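Local coordinates for manganese lipoxygenase (Gaeumannomyces graminis, PDB 5FX8), which uses a catalytic manganese ion to oxygenate linoleic and alpha-linolenic acids to their 11S- and 13R-hydroperoxides, the 11S products then being converted to the 13R ones, at residues T159-F164 with L273-F278; S165-S170 with M600-T605; L260-L265 with P503-K508; I405-R410 with E577-I582. All coordinates share one frame; numbering follows the deposited sequence.

Contact 1 of 4, residues T159-F164 with L273-F278; sequences TSDLLF and LAKIMF
Phe164 and Lys275 bring the two backbones nearest, their CA atoms 7.4 Å apart, where the first turn of helix 161-166 comes up against helix 268-305. Lys275 does most of the work. Its aliphatic part lies over one face of the Phe164 ring: CG sits 3.6 Å from the ring centroid, almost exactly on the ring normal, and CD follows above the ring atom CG at 3.4 Å. A bend at chi3 (-70°) then turns CE off this line, and the chain goes on to the start of the short helix. There NZ forms a salt bridge with Asp161 OD1 at 3.2 Å, coming from above the carboxylate plane, and a weak hydrogen bond to Thr159 O. Trp271 NE1, one turn earlier on the lysine's helix, also donates to OD1, so that oxygen is tied to helix 268-305 twice. At its outer end Phe164 turns its edge toward the face of Phe278 in an offset edge-to-face pair, centroids 5.3 Å apart and planes at 74°. Ser160 stands just before the short helix, and its OG accepts from Leu163 N at 3.1 Å. The result is an N-capped helix start docked on the long helix of the lipoxygenase catalytic domain, the one that further along provides His290 and His294 to the manganese.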
loop_
_atom_site.group_PDB
_atom_site.type_symbol
_atom_site.label_atom_id
_atom_site.label_comp_id
_atom_site.label_asym_id
_atom_site.label_seq_id
_atom_site.Cartn_x
_atom_site.Cartn_y
_atom_site.Cartn_z
ATOM N N THR A 159 -14.456 -15.165 16.161
ATOM C CA THR A 159 -14.690 -16.601 16.174
ATOM C C THR A 159 -15.809 -17.012 15.246
ATOM O O THR A 159 -16.087 -18.207 15.131
ATOM C CB THR A 159 -15.025 -17.078 17.577
ATOM O OG1 THR A 159 -16.140 -16.321 18.056
ATOM C CG2 THR A 159 -13.844 -16.910 18.483
ATOM N N SER A 160 -16.442 -16.047 14.595
ATOM C CA SER A 160 -17.594 -16.312 13.757
ATOM C C SER A 160 -17.192 -17.115 12.536
ATOM O O SER A 160 -16.218 -16.786 11.856
ATOM C CB SER A 160 -18.233 -15.002 13.336
ATOM O OG SER A 160 -18.976 -15.192 12.172
ATOM N N ASP A 161 -17.949 -18.178 12.263
ATOM C CA ASP A 161 -17.662 -19.002 11.102
ATOM C C ASP A 161 -18.043 -18.277 9.832
ATOM O O ASP A 161 -17.390 -18.443 8.802
ATOM C CB ASP A 161 -18.400 -20.340 11.189
ATOM C CG ASP A 161 -17.743 -21.328 12.151
ATOM O OD1 ASP A 161 -16.506 -21.381 12.212
ATOM O OD2 ASP A 161 -18.460 -22.087 12.834
ATOM N N LEU A 162 -19.110 -17.479 9.883
ATOM C CA LEU A 162 -19.510 -16.718 8.707
ATOM C C LEU A 162 -18.438 -15.711 8.328
ATOM O O LEU A 162 -18.191 -15.471 7.144
ATOM C CB LEU A 162 -20.842 -16.016 8.944
ATOM C CG LEU A 162 -21.317 -15.116 7.797
ATOM C CD1 LEU A 162 -21.761 -15.926 6.644
ATOM C CD2 LEU A 162 -22.416 -14.213 8.216
ATOM N N LEU A 163 -17.785 -15.115 9.317
ATOM C CA LEU A 163 -16.675 -14.237 9.007
ATOM C C LEU A 163 -15.510 -15.011 8.418
ATOM O O LEU A 163 -14.771 -14.473 7.594
ATOM C CB LEU A 163 -16.250 -13.484 10.262
ATOM C CG LEU A 163 -15.026 -12.567 10.275
ATOM C CD1 LEU A 163 -15.226 -11.532 11.326
ATOM C CD2 LEU A 163 -13.752 -13.319 10.571
ATOM N N PHE A 164 -15.307 -16.262 8.831
ATOM C CA PHE A 164 -14.173 -17.011 8.313
ATOM C C PHE A 164 -14.408 -17.446 6.878
ATOM O O PHE A 164 -13.469 -17.505 6.079
ATOM C CB PHE A 164 -13.887 -18.234 9.177
ATOM C CG PHE A 164 -12.858 -19.130 8.590
ATOM C CD1 PHE A 164 -11.520 -18.761 8.595
ATOM C CD2 PHE A 164 -13.223 -20.316 7.991
ATOM C CE1 PHE A 164 -10.565 -19.571 8.031
ATOM C CE2 PHE A 164 -12.285 -21.128 7.431
ATOM C CZ PHE A 164 -10.949 -20.763 7.454
ATOM N N LEU A 273 -8.344 -23.382 15.959
ATOM C CA LEU A 273 -6.957 -23.520 15.536
ATOM C C LEU A 273 -6.859 -23.929 14.081
ATOM O O LEU A 273 -5.892 -23.581 13.401
ATOM C CB LEU A 273 -6.221 -24.538 16.406
ATOM C CG LEU A 273 -4.714 -24.614 16.138
ATOM C CD1 LEU A 273 -4.091 -23.278 16.382
ATOM C CD2 LEU A 273 -4.096 -25.614 17.033
ATOM N N ALA A 274 -7.829 -24.692 13.599
ATOM C CA ALA A 274 -7.833 -25.039 12.193
ATOM C C ALA A 274 -8.030 -23.796 11.346
ATOM O O ALA A 274 -7.354 -23.605 10.326
ATOM C CB ALA A 274 -8.917 -26.067 11.922
ATOM N N LYS A 275 -8.938 -22.924 11.771
ATOM C CA LYS A 275 -9.127 -21.703 11.023
ATOM C C LYS A 275 -7.889 -20.836 11.086
ATOM O O LYS A 275 -7.566 -20.175 10.105
ATOM C CB LYS A 275 -10.344 -20.951 11.530
ATOM C CG LYS A 275 -11.617 -21.648 11.221
ATOM C CD LYS A 275 -12.778 -20.776 11.586
ATOM C CE LYS A 275 -12.931 -20.619 13.064
ATOM N NZ LYS A 275 -14.009 -19.643 13.294
ATOM N N ILE A 276 -7.173 -20.840 12.208
ATOM C CA ILE A 276 -5.936 -20.073 12.289
ATOM C C ILE A 276 -4.881 -20.638 11.341
ATOM O O ILE A 276 -4.180 -19.882 10.649
ATOM C CB ILE A 276 -5.422 -20.013 13.737
ATOM C CG1 ILE A 276 -6.397 -19.234 14.617
ATOM C CG2 ILE A 276 -4.104 -19.281 13.790
ATOM C CD1 ILE A 276 -5.972 -19.087 16.034
ATOM N N MET A 277 -4.751 -21.964 11.271
ATOM C CA MET A 277 -3.768 -22.529 10.354
ATOM C C MET A 277 -4.105 -22.193 8.906
ATOM O O MET A 277 -3.221 -21.831 8.109
ATOM C CB MET A 277 -3.667 -24.037 10.558
ATOM C CG MET A 277 -3.174 -24.401 11.916
ATOM S SD MET A 277 -2.892 -26.166 12.143
ATOM C CE MET A 277 -4.533 -26.814 12.342
ATOM N N PHE A 278 -5.381 -22.301 8.547
ATOM C CA PHE A 278 -5.788 -21.901 7.210
ATOM C C PHE A 278 -5.494 -20.433 6.967
ATOM O O PHE A 278 -5.080 -20.061 5.876
ATOM C CB PHE A 278 -7.266 -22.198 6.993
ATOM C CG PHE A 278 -7.787 -21.778 5.642
ATOM C CD1 PHE A 278 -8.207 -20.481 5.407
ATOM C CD2 PHE A 278 -7.912 -22.702 4.623
ATOM C CE1 PHE A 278 -8.699 -20.115 4.204
ATOM C CE2 PHE A 278 -8.412 -22.334 3.404
ATOM C CZ PHE A 278 -8.802 -21.020 3.202
#

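Contact 2 of 4, residues S165-S170 with M600-T605; sequences SMERLS and MPFVWT
Met166 O, which the Met600 methyl group also reaches, takes two hydrogen bonds from its own segment: Leu169 N at 2.9 Å and Ser170 OG at 3.0 Å, arriving from opposite faces of the carbonyl plane. Ser170 reaches it with OG between its own backbone N and carbonyl carbon (chi1 55°), the hydroxyl turned back toward the preceding turn; its CB points toward the extended loop 600-605. There CB lies over the face of the Trp604 five-membered ring, 4.0 Å from its centroid and 9° off the normal. The same hydroxyl oxygen stands at the edge of Phe602, 3.6 Å from CZ and near the ring plane. Met600, its chain extended beyond CG, places the methyl CE among Met166 CB, Met166 O and the Ser170 side chain. Met166 CB is 3.5 Å from Met600 CG, and the two methionines also meet through their methyl groups. Glu167 adds its CG, which approaches the CE1 and CZ end of Phe602 at 4.1 Å from either atom, while its OE1 is held by His496 and by Arg168. Trp604 also touches Phe397 and Asp400 at the start of helix 396-420, and the indole is about 12 Å from the side chains of the manganese ligands His478 and Asn482, nearest atoms. Met166 O and the Ser170 hydroxyl are paired within the turn, and the buried join to 600-605 rests on methyl, methylene and ring contacts.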
loop_
_atom_site.group_PDB
_atom_site.type_symbol
_atom_site.label_atom_id
_atom_site.label_comp_id
_atom_site.label_asym_id
_atom_site.label_seq_id
_atom_site.Cartn_x
_atom_site.Cartn_y
_atom_site.Cartn_z
ATOM N N SER A 165 -15.638 -17.788 6.536
ATOM C CA SER A 165 -15.911 -18.172 5.162
ATOM C C SER A 165 -15.998 -16.949 4.249
ATOM O O SER A 165 -15.448 -16.951 3.144
ATOM C CB SER A 165 -17.189 -18.992 5.111
ATOM O OG SER A 165 -18.219 -18.242 5.702
ATOM N N MET A 166 -16.644 -15.883 4.704
ATOM C CA MET A 166 -16.804 -14.717 3.843
ATOM C C MET A 166 -15.484 -14.031 3.481
ATOM O O MET A 166 -15.434 -13.342 2.466
ATOM C CB MET A 166 -17.739 -13.713 4.496
ATOM C CG MET A 166 -19.175 -14.107 4.413
ATOM S SD MET A 166 -19.598 -14.630 2.766
ATOM C CE MET A 166 -20.162 -13.072 2.128
ATOM N N GLU A 167 -14.420 -14.196 4.272
ATOM C CA GLU A 167 -13.128 -13.649 3.886
ATOM C C GLU A 167 -12.682 -14.130 2.509
ATOM O O GLU A 167 -11.983 -13.400 1.803
ATOM C CB GLU A 167 -12.074 -14.007 4.934
ATOM C CG GLU A 167 -12.000 -13.059 6.120
ATOM C CD GLU A 167 -11.148 -13.584 7.278
ATOM O OE1 GLU A 167 -10.426 -14.580 7.117
ATOM O OE2 GLU A 167 -11.219 -13.015 8.382
ATOM N N ARG A 168 -13.062 -15.348 2.113
ATOM C CA ARG A 168 -12.701 -15.876 0.806
ATOM C C ARG A 168 -13.453 -15.204 -0.327
ATOM O O ARG A 168 -13.178 -15.504 -1.482
ATOM C CB ARG A 168 -12.952 -17.383 0.721
ATOM C CG ARG A 168 -12.557 -18.191 1.924
ATOM C CD ARG A 168 -11.189 -17.845 2.404
ATOM N NE ARG A 168 -11.181 -17.563 3.824
ATOM C CZ ARG A 168 -10.212 -16.914 4.433
ATOM N NH1 ARG A 168 -9.197 -16.484 3.736
ATOM N NH2 ARG A 168 -10.261 -16.703 5.728
ATOM N N LEU A 169 -14.423 -14.347 -0.033
ATOM C CA LEU A 169 -15.129 -13.564 -1.035
ATOM C C LEU A 169 -14.870 -12.067 -0.851
ATOM O O LEU A 169 -15.573 -11.245 -1.431
ATOM C CB LEU A 169 -16.630 -13.869 -1.007
ATOM C CG LEU A 169 -17.028 -15.316 -1.345
ATOM C CD1 LEU A 169 -18.442 -15.641 -0.939
ATOM C CD2 LEU A 169 -16.877 -15.651 -2.809
ATOM N N SER A 170 -13.869 -11.694 -0.062
ATOM C CA SER A 170 -13.603 -10.282 0.162
ATOM C C SER A 170 -12.118 -10.003 0.374
ATOM O O SER A 170 -11.443 -9.549 -0.544
ATOM C CB SER A 170 -14.418 -9.783 1.345
ATOM O OG SER A 170 -14.176 -10.564 2.476
ATOM N N MET A 600 -21.665 -9.865 6.025
ATOM C CA MET A 600 -20.449 -10.274 6.693
ATOM C C MET A 600 -20.391 -9.679 8.083
ATOM O O MET A 600 -20.836 -8.554 8.292
ATOM C CB MET A 600 -19.202 -9.790 5.957
ATOM C CG MET A 600 -18.903 -10.409 4.671
ATOM S SD MET A 600 -17.330 -9.806 4.024
ATOM C CE MET A 600 -17.282 -10.903 2.683
ATOM N N PRO A 601 -19.752 -10.357 9.007
ATOM C CA PRO A 601 -19.633 -9.821 10.363
ATOM C C PRO A 601 -18.502 -8.829 10.552
ATOM O O PRO A 601 -18.100 -8.573 11.691
ATOM C CB PRO A 601 -19.399 -11.079 11.207
ATOM C CG PRO A 601 -19.830 -12.194 10.361
ATOM C CD PRO A 601 -19.513 -11.802 8.980
ATOM N N PHE A 602 -17.971 -8.282 9.460
ATOM C CA PHE A 602 -16.986 -7.213 9.537
ATOM C C PHE A 602 -17.185 -6.257 8.376
ATOM O O PHE A 602 -17.763 -6.602 7.348
ATOM C CB PHE A 602 -15.536 -7.734 9.562
ATOM C CG PHE A 602 -15.081 -8.390 8.289
ATOM C CD1 PHE A 602 -15.407 -9.717 8.012
ATOM C CD2 PHE A 602 -14.281 -7.705 7.402
ATOM C CE1 PHE A 602 -14.976 -10.330 6.860
ATOM C CE2 PHE A 602 -13.847 -8.309 6.265
ATOM C CZ PHE A 602 -14.196 -9.638 5.984
ATOM N N VAL A 603 -16.695 -5.040 8.567
ATOM C CA VAL A 603 -16.767 -3.995 7.560
ATOM C C VAL A 603 -15.499 -4.026 6.731
ATOM O O VAL A 603 -14.399 -3.888 7.265
ATOM C CB VAL A 603 -16.949 -2.620 8.203
ATOM C CG1 VAL A 603 -16.929 -1.599 7.153
ATOM C CG2 VAL A 603 -18.236 -2.571 8.958
ATOM N N TRP A 604 -15.654 -4.185 5.426
ATOM C CA TRP A 604 -14.551 -4.349 4.498
ATOM C C TRP A 604 -14.533 -3.147 3.563
ATOM O O TRP A 604 -15.576 -2.775 3.014
ATOM C CB TRP A 604 -14.713 -5.665 3.739
ATOM C CG TRP A 604 -13.637 -5.963 2.773
ATOM C CD1 TRP A 604 -12.378 -6.390 3.062
ATOM C CD2 TRP A 604 -13.715 -5.865 1.355
ATOM N NE1 TRP A 604 -11.667 -6.553 1.914
ATOM C CE2 TRP A 604 -12.463 -6.234 0.848
ATOM C CE3 TRP A 604 -14.718 -5.491 0.463
ATOM C CZ2 TRP A 604 -12.185 -6.245 -0.517
ATOM C CZ3 TRP A 604 -14.446 -5.497 -0.897
ATOM C CH2 TRP A 604 -13.194 -5.877 -1.373
ATOM N N THR A 605 -13.360 -2.509 3.425
ATOM C CA THR A 605 -13.251 -1.242 2.720
ATOM C C THR A 605 -12.011 -1.168 1.855
ATOM O O THR A 605 -11.506 -0.079 1.597
ATOM C CB THR A 605 -13.198 -0.069 3.686
ATOM O OG1 THR A 605 -12.048 -0.208 4.518
ATOM C CG2 THR A 605 -14.432 -0.002 4.538
#

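Contact 3 of 4, residues L260-L265 with P503-K508; sequences LTYTPL and PIPTAK
Polar links join Lys508 and Pro505 to strand 261-262. Lys508 NZ donates to Thr261 O at 3.1 Å, from above the carbonyl plane, and its salt bridge with Asp266 is the stronger tie for the ammonium group. At the other end of the patch a water bridges Tyr262 OH (2.8 Å) and Pro505 O (3.1 Å), lying at the edge of the phenol ring and in its plane. Ring contacts come next. The lysine and tyrosine side chains slide past each other in opposite directions, and Lys508 CE rests over the Tyr262 ring face, 4.2 Å from the centroid; NZ is 4.5 Å from the same centroid, an off-centre cation-pi contact. A bend at chi2 brings CD to the ring, and chi4 (98°) turns NZ toward Thr261 O. Van der Waals contacts complete the patch: Leu260 CD1 meets the backbone around Ala507 and comes within 3.9 Å of Lys508 CE, while Pro505 CB lies by the phenol oxygen. Carboxylate, carbonyl and ring together would favour a charged ammonium, so charge and hydrogen bonding, with Leu260 packed beside them, probably hold this surface loop to the edge strand of the five-stranded sheet.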
loop_
_atom_site.group_PDB
_atom_site.type_symbol
_atom_site.label_atom_id
_atom_site.label_comp_id
_atom_site.label_asym_id
_atom_site.label_seq_id
_atom_site.Cartn_x
_atom_site.Cartn_y
_atom_site.Cartn_z
ATOM N N LEU A 260 -4.853 -34.276 9.901
ATOM C CA LEU A 260 -6.187 -34.325 10.466
ATOM C C LEU A 260 -7.165 -33.486 9.643
ATOM O O LEU A 260 -6.781 -32.595 8.887
ATOM C CB LEU A 260 -6.161 -33.835 11.908
ATOM C CG LEU A 260 -5.264 -34.622 12.852
ATOM C CD1 LEU A 260 -5.394 -34.056 14.233
ATOM C CD2 LEU A 260 -5.680 -36.043 12.844
ATOM N N THR A 261 -8.450 -33.774 9.814
ATOM C CA THR A 261 -9.523 -33.018 9.183
ATOM C C THR A 261 -10.417 -32.458 10.275
ATOM O O THR A 261 -10.993 -33.215 11.051
ATOM C CB THR A 261 -10.342 -33.891 8.229
ATOM O OG1 THR A 261 -9.475 -34.561 7.312
ATOM C CG2 THR A 261 -11.284 -33.040 7.425
ATOM N N TYR A 262 -10.543 -31.146 10.329
ATOM C CA TYR A 262 -11.355 -30.470 11.328
ATOM C C TYR A 262 -12.686 -29.990 10.750
ATOM O O TYR A 262 -12.866 -29.843 9.540
ATOM C CB TYR A 262 -10.603 -29.276 11.906
ATOM C CG TYR A 262 -9.313 -29.613 12.588
ATOM C CD1 TYR A 262 -8.134 -29.729 11.870
ATOM C CD2 TYR A 262 -9.264 -29.770 13.956
ATOM C CE1 TYR A 262 -6.979 -30.014 12.491
ATOM C CE2 TYR A 262 -8.114 -30.053 14.574
ATOM C CZ TYR A 262 -6.976 -30.178 13.842
ATOM O OH TYR A 262 -5.805 -30.461 14.470
ATOM N N THR A 263 -13.609 -29.700 11.649
ATOM C CA THR A 263 -14.961 -29.316 11.284
ATOM C C THR A 263 -15.429 -28.366 12.370
ATOM O O THR A 263 -14.863 -28.376 13.467
ATOM C CB THR A 263 -15.861 -30.569 11.174
ATOM O OG1 THR A 263 -15.638 -31.222 9.921
ATOM C CG2 THR A 263 -17.272 -30.252 11.273
ATOM N N PRO A 264 -16.414 -27.501 12.096
ATOM C CA PRO A 264 -17.036 -26.751 13.197
ATOM C C PRO A 264 -17.678 -27.634 14.268
ATOM O O PRO A 264 -18.151 -27.100 15.270
ATOM C CB PRO A 264 -18.083 -25.892 12.492
ATOM C CG PRO A 264 -17.578 -25.736 11.132
ATOM C CD PRO A 264 -16.797 -26.966 10.785
ATOM N N LEU A 265 -17.716 -28.949 14.094
ATOM C CA LEU A 265 -18.202 -29.868 15.116
ATOM C C LEU A 265 -17.091 -30.433 15.999
ATOM O O LEU A 265 -17.394 -31.123 16.974
ATOM C CB LEU A 265 -18.970 -31.033 14.469
ATOM C CG LEU A 265 -20.260 -30.646 13.762
ATOM C CD1 LEU A 265 -20.971 -31.899 13.349
ATOM C CD2 LEU A 265 -21.129 -29.782 14.662
ATOM N N PRO A 503 4.063 -26.701 17.222
ATOM C CA PRO A 503 3.926 -27.716 16.174
ATOM C C PRO A 503 2.478 -28.028 15.861
ATOM O O PRO A 503 1.602 -27.965 16.725
ATOM C CB PRO A 503 4.628 -28.938 16.776
ATOM C CG PRO A 503 5.540 -28.381 17.745
ATOM C CD PRO A 503 4.878 -27.191 18.342
ATOM N N ILE A 504 2.253 -28.402 14.608
ATOM C CA ILE A 504 0.917 -28.787 14.157
ATOM C C ILE A 504 0.438 -29.964 14.983
ATOM O O ILE A 504 1.119 -31.005 15.008
ATOM C CB ILE A 504 0.929 -29.156 12.665
ATOM C CG1 ILE A 504 1.356 -27.974 11.802
ATOM C CG2 ILE A 504 -0.411 -29.713 12.244
ATOM C CD1 ILE A 504 0.600 -26.769 12.070
ATOM N N PRO A 505 -0.729 -29.878 15.621
ATOM C CA PRO A 505 -1.208 -30.985 16.460
ATOM C C PRO A 505 -1.252 -32.327 15.744
ATOM O O PRO A 505 -1.377 -32.413 14.521
ATOM C CB PRO A 505 -2.615 -30.534 16.865
ATOM C CG PRO A 505 -2.569 -29.028 16.767
ATOM C CD PRO A 505 -1.654 -28.728 15.626
ATOM N N THR A 506 -1.134 -33.389 16.546
ATOM C CA THR A 506 -1.238 -34.765 16.075
ATOM C C THR A 506 -2.491 -35.484 16.564
ATOM O O THR A 506 -2.708 -36.628 16.167
ATOM C CB THR A 506 -0.003 -35.570 16.490
ATOM O OG1 THR A 506 0.180 -35.497 17.914
ATOM C CG2 THR A 506 1.205 -35.029 15.817
ATOM N N ALA A 507 -3.311 -34.861 17.408
ATOM C CA ALA A 507 -4.581 -35.437 17.848
ATOM C C ALA A 507 -5.577 -34.302 18.033
ATOM O O ALA A 507 -5.327 -33.174 17.616
ATOM C CB ALA A 507 -4.400 -36.245 19.136
ATOM N N LYS A 508 -6.690 -34.576 18.701
ATOM C CA LYS A 508 -7.735 -33.570 18.880
ATOM C C LYS A 508 -7.728 -33.029 20.311
ATOM O O LYS A 508 -8.650 -33.213 21.094
ATOM C CB LYS A 508 -9.084 -34.153 18.504
ATOM C CG LYS A 508 -9.202 -34.561 17.039
ATOM C CD LYS A 508 -9.133 -33.344 16.108
ATOM C CE LYS A 508 -9.306 -33.698 14.628
ATOM N NZ LYS A 508 -10.695 -33.479 14.130
HETATM O O HOH W 1 -3.536 -30.892 12.963
#

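Contact 4 of 4, residues I405-R410 with E577-I582; sequences IGAIRR and EDTGRI
Arg410 holds CG anti to its backbone N (chi1 -177°) and Asp578 holds CG anti to its carbonyl carbon (chi1 -69°), and from these starts their charged ends come near each other. The motif is an antiparallel helix pair: in these segments of helices 396-420 and 566-587 the axes approach to 9.7 Å and run at 178°, part of the largely helical lipoxygenase domain. The apolar centre is Ala407. Its CB meets Asp578 CB at 3.9 Å, Ile582 CD1 at 4.1 Å and Thr579 CG2 slightly further off, so one methyl touches three side chains spread over a turn of the facing helix. Ala407 and Asp578 are also where the backbones come nearest, CA to CA 6.1 Å. Ile582 and Thr579 also touch Pro609. Beside the alanine the contact turns polar. Arg410 bends at chi3, and its NE lies 3.6 Å from Asp578 OD2, a long salt bridge in which the guanidinium and carboxylate planes stand nearly perpendicular. The carboxylate's stronger partner is Arg574, one turn back on its own helix, which binds OD1; Asp578 thus pairs with two arginines whose guanidinium groups come close, and probably eases their repulsion. Arg410 also makes a weak, long ion pair with Glu259 of the zonadhesin chain. A water also spans the helices, donating to Ala407 O at 2.7 Å and to Asp578 OD2 at 2.8 Å.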
loop_
_atom_site.group_PDB
_atom_site.type_symbol
_atom_site.label_atom_id
_atom_site.label_comp_id
_atom_site.label_asym_id
_atom_site.label_seq_id
_atom_site.Cartn_x
_atom_site.Cartn_y
_atom_site.Cartn_z
ATOM N N ILE A 405 -14.351 -0.766 -11.243
ATOM C CA ILE A 405 -13.973 -1.046 -12.620
ATOM C C ILE A 405 -14.908 -0.344 -13.581
ATOM O O ILE A 405 -14.474 0.116 -14.638
ATOM C CB ILE A 405 -13.933 -2.553 -12.876
ATOM C CG1 ILE A 405 -12.744 -3.168 -12.152
ATOM C CG2 ILE A 405 -13.791 -2.837 -14.320
ATOM C CD1 ILE A 405 -12.597 -4.692 -12.285
ATOM N N GLY A 406 -16.192 -0.217 -13.230
ATOM C CA GLY A 406 -17.090 0.573 -14.058
ATOM C C GLY A 406 -16.631 2.008 -14.218
ATOM O O GLY A 406 -16.646 2.559 -15.315
ATOM N N ALA A 407 -16.207 2.633 -13.129
ATOM C CA ALA A 407 -15.733 4.002 -13.237
ATOM C C ALA A 407 -14.466 4.081 -14.087
ATOM O O ALA A 407 -14.304 4.986 -14.918
ATOM C CB ALA A 407 -15.496 4.567 -11.843
ATOM N N ILE A 408 -13.562 3.126 -13.904
ATOM C CA ILE A 408 -12.313 3.133 -14.652
ATOM C C ILE A 408 -12.582 2.900 -16.128
ATOM O O ILE A 408 -11.910 3.451 -16.997
ATOM C CB ILE A 408 -11.363 2.070 -14.071
ATOM C CG1 ILE A 408 -10.987 2.416 -12.624
ATOM C CG2 ILE A 408 -10.149 1.840 -14.967
ATOM C CD1 ILE A 408 -9.998 1.473 -12.016
ATOM N N ARG A 409 -13.556 2.058 -16.431
ATOM C CA ARG A 409 -13.788 1.693 -17.812
ATOM C C ARG A 409 -14.486 2.820 -18.526
ATOM O O ARG A 409 -14.123 3.164 -19.648
ATOM C CB ARG A 409 -14.591 0.405 -17.903
ATOM C CG ARG A 409 -14.798 0.004 -19.323
ATOM C CD ARG A 409 -15.290 -1.395 -19.529
ATOM N NE ARG A 409 -15.260 -1.662 -20.957
ATOM C CZ ARG A 409 -14.307 -2.333 -21.586
ATOM N NH1 ARG A 409 -13.296 -2.864 -20.892
ATOM N NH2 ARG A 409 -14.377 -2.493 -22.909
ATOM N N ARG A 410 -15.448 3.450 -17.862
ATOM C CA ARG A 410 -16.000 4.669 -18.418
ATOM C C ARG A 410 -14.891 5.654 -18.762
ATOM O O ARG A 410 -14.841 6.167 -19.886
ATOM C CB ARG A 410 -17.006 5.274 -17.457
ATOM C CG ARG A 410 -17.671 6.506 -17.986
ATOM C CD ARG A 410 -18.562 7.096 -16.930
ATOM N NE ARG A 410 -19.466 6.089 -16.372
ATOM C CZ ARG A 410 -20.640 5.775 -16.918
ATOM N NH1 ARG A 410 -21.048 6.389 -18.036
ATOM N NH2 ARG A 410 -21.406 4.847 -16.358
ATOM N N GLU A 577 -15.872 12.503 -10.094
ATOM C CA GLU A 577 -17.172 12.461 -9.441
ATOM C C GLU A 577 -17.620 11.018 -9.184
ATOM O O GLU A 577 -18.197 10.728 -8.125
ATOM C CB GLU A 577 -18.202 13.246 -10.258
ATOM C CG GLU A 577 -19.669 13.060 -9.817
ATOM C CD GLU A 577 -20.036 13.582 -8.393
ATOM O OE1 GLU A 577 -19.533 13.040 -7.370
ATOM O OE2 GLU A 577 -20.889 14.507 -8.302
ATOM N N ASP A 578 -17.356 10.100 -10.121
ATOM C CA ASP A 578 -17.789 8.713 -9.951
ATOM C C ASP A 578 -17.123 8.073 -8.743
ATOM O O ASP A 578 -17.788 7.436 -7.915
ATOM C CB ASP A 578 -17.473 7.876 -11.182
ATOM C CG ASP A 578 -18.298 8.238 -12.386
ATOM O OD1 ASP A 578 -19.269 9.035 -12.284
ATOM O OD2 ASP A 578 -17.963 7.700 -13.463
ATOM N N THR A 579 -15.798 8.217 -8.643
ATOM C CA THR A 579 -15.083 7.703 -7.489
ATOM C C THR A 579 -15.413 8.476 -6.219
ATOM O O THR A 579 -15.218 7.948 -5.126
ATOM C CB THR A 579 -13.572 7.705 -7.737
ATOM O OG1 THR A 579 -13.112 9.031 -7.998
ATOM C CG2 THR A 579 -13.217 6.812 -8.904
ATOM N N GLY A 580 -15.929 9.696 -6.319
ATOM C CA GLY A 580 -16.472 10.326 -5.133
ATOM C C GLY A 580 -17.696 9.596 -4.620
ATOM O O GLY A 580 -17.839 9.357 -3.418
ATOM N N ARG A 581 -18.591 9.213 -5.532
ATOM C CA ARG A 581 -19.748 8.424 -5.120
ATOM C C ARG A 581 -19.304 7.111 -4.505
ATOM O O ARG A 581 -19.813 6.696 -3.461
ATOM C CB ARG A 581 -20.661 8.153 -6.310
ATOM C CG ARG A 581 -21.785 9.116 -6.498
ATOM C CD ARG A 581 -22.428 8.929 -7.871
ATOM N NE ARG A 581 -23.291 7.748 -7.953
ATOM C CZ ARG A 581 -24.621 7.768 -7.878
ATOM N NH1 ARG A 581 -25.270 8.915 -7.713
ATOM N NH2 ARG A 581 -25.301 6.634 -7.973
ATOM N N ILE A 582 -18.363 6.432 -5.155
ATOM C CA ILE A 582 -17.979 5.107 -4.692
ATOM C C ILE A 582 -17.314 5.201 -3.329
ATOM O O ILE A 582 -17.549 4.368 -2.445
ATOM C CB ILE A 582 -17.080 4.418 -5.732
ATOM C CG1 ILE A 582 -17.877 4.098 -6.992
ATOM C CG2 ILE A 582 -16.454 3.163 -5.157
ATOM C CD1 ILE A 582 -17.032 3.741 -8.178
HETATM O O HOH W 2 -15.615 7.392 -14.862
#

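Overall arrangement
Contacts 1 and 2 share helix 161-166: contact 1 fixes its start to helix 268-305, contact 2 joins the following turn, 165-170, to the loop 600-605, and the two touch where Leu163 meets Phe602 and Arg168 meets Phe278. Contact 3 adjoins contact 1, with Tyr262 against Ala274 and Ile504 against Met277, but lies at the surface. Contact 4 stands apart, about 45 Å centre to centre from contact 3 and on the opposite side of the chain's centre. Chemistry does not simply follow depth: contacts 2 and 4 are both buried, yet 2 is mostly apolar between its segments while 4 sets alanine packing beside a long salt bridge and a water. Partly buried contact 1 has a salt bridge; contact 3 relies on a lysine, a water bridge and a leucine.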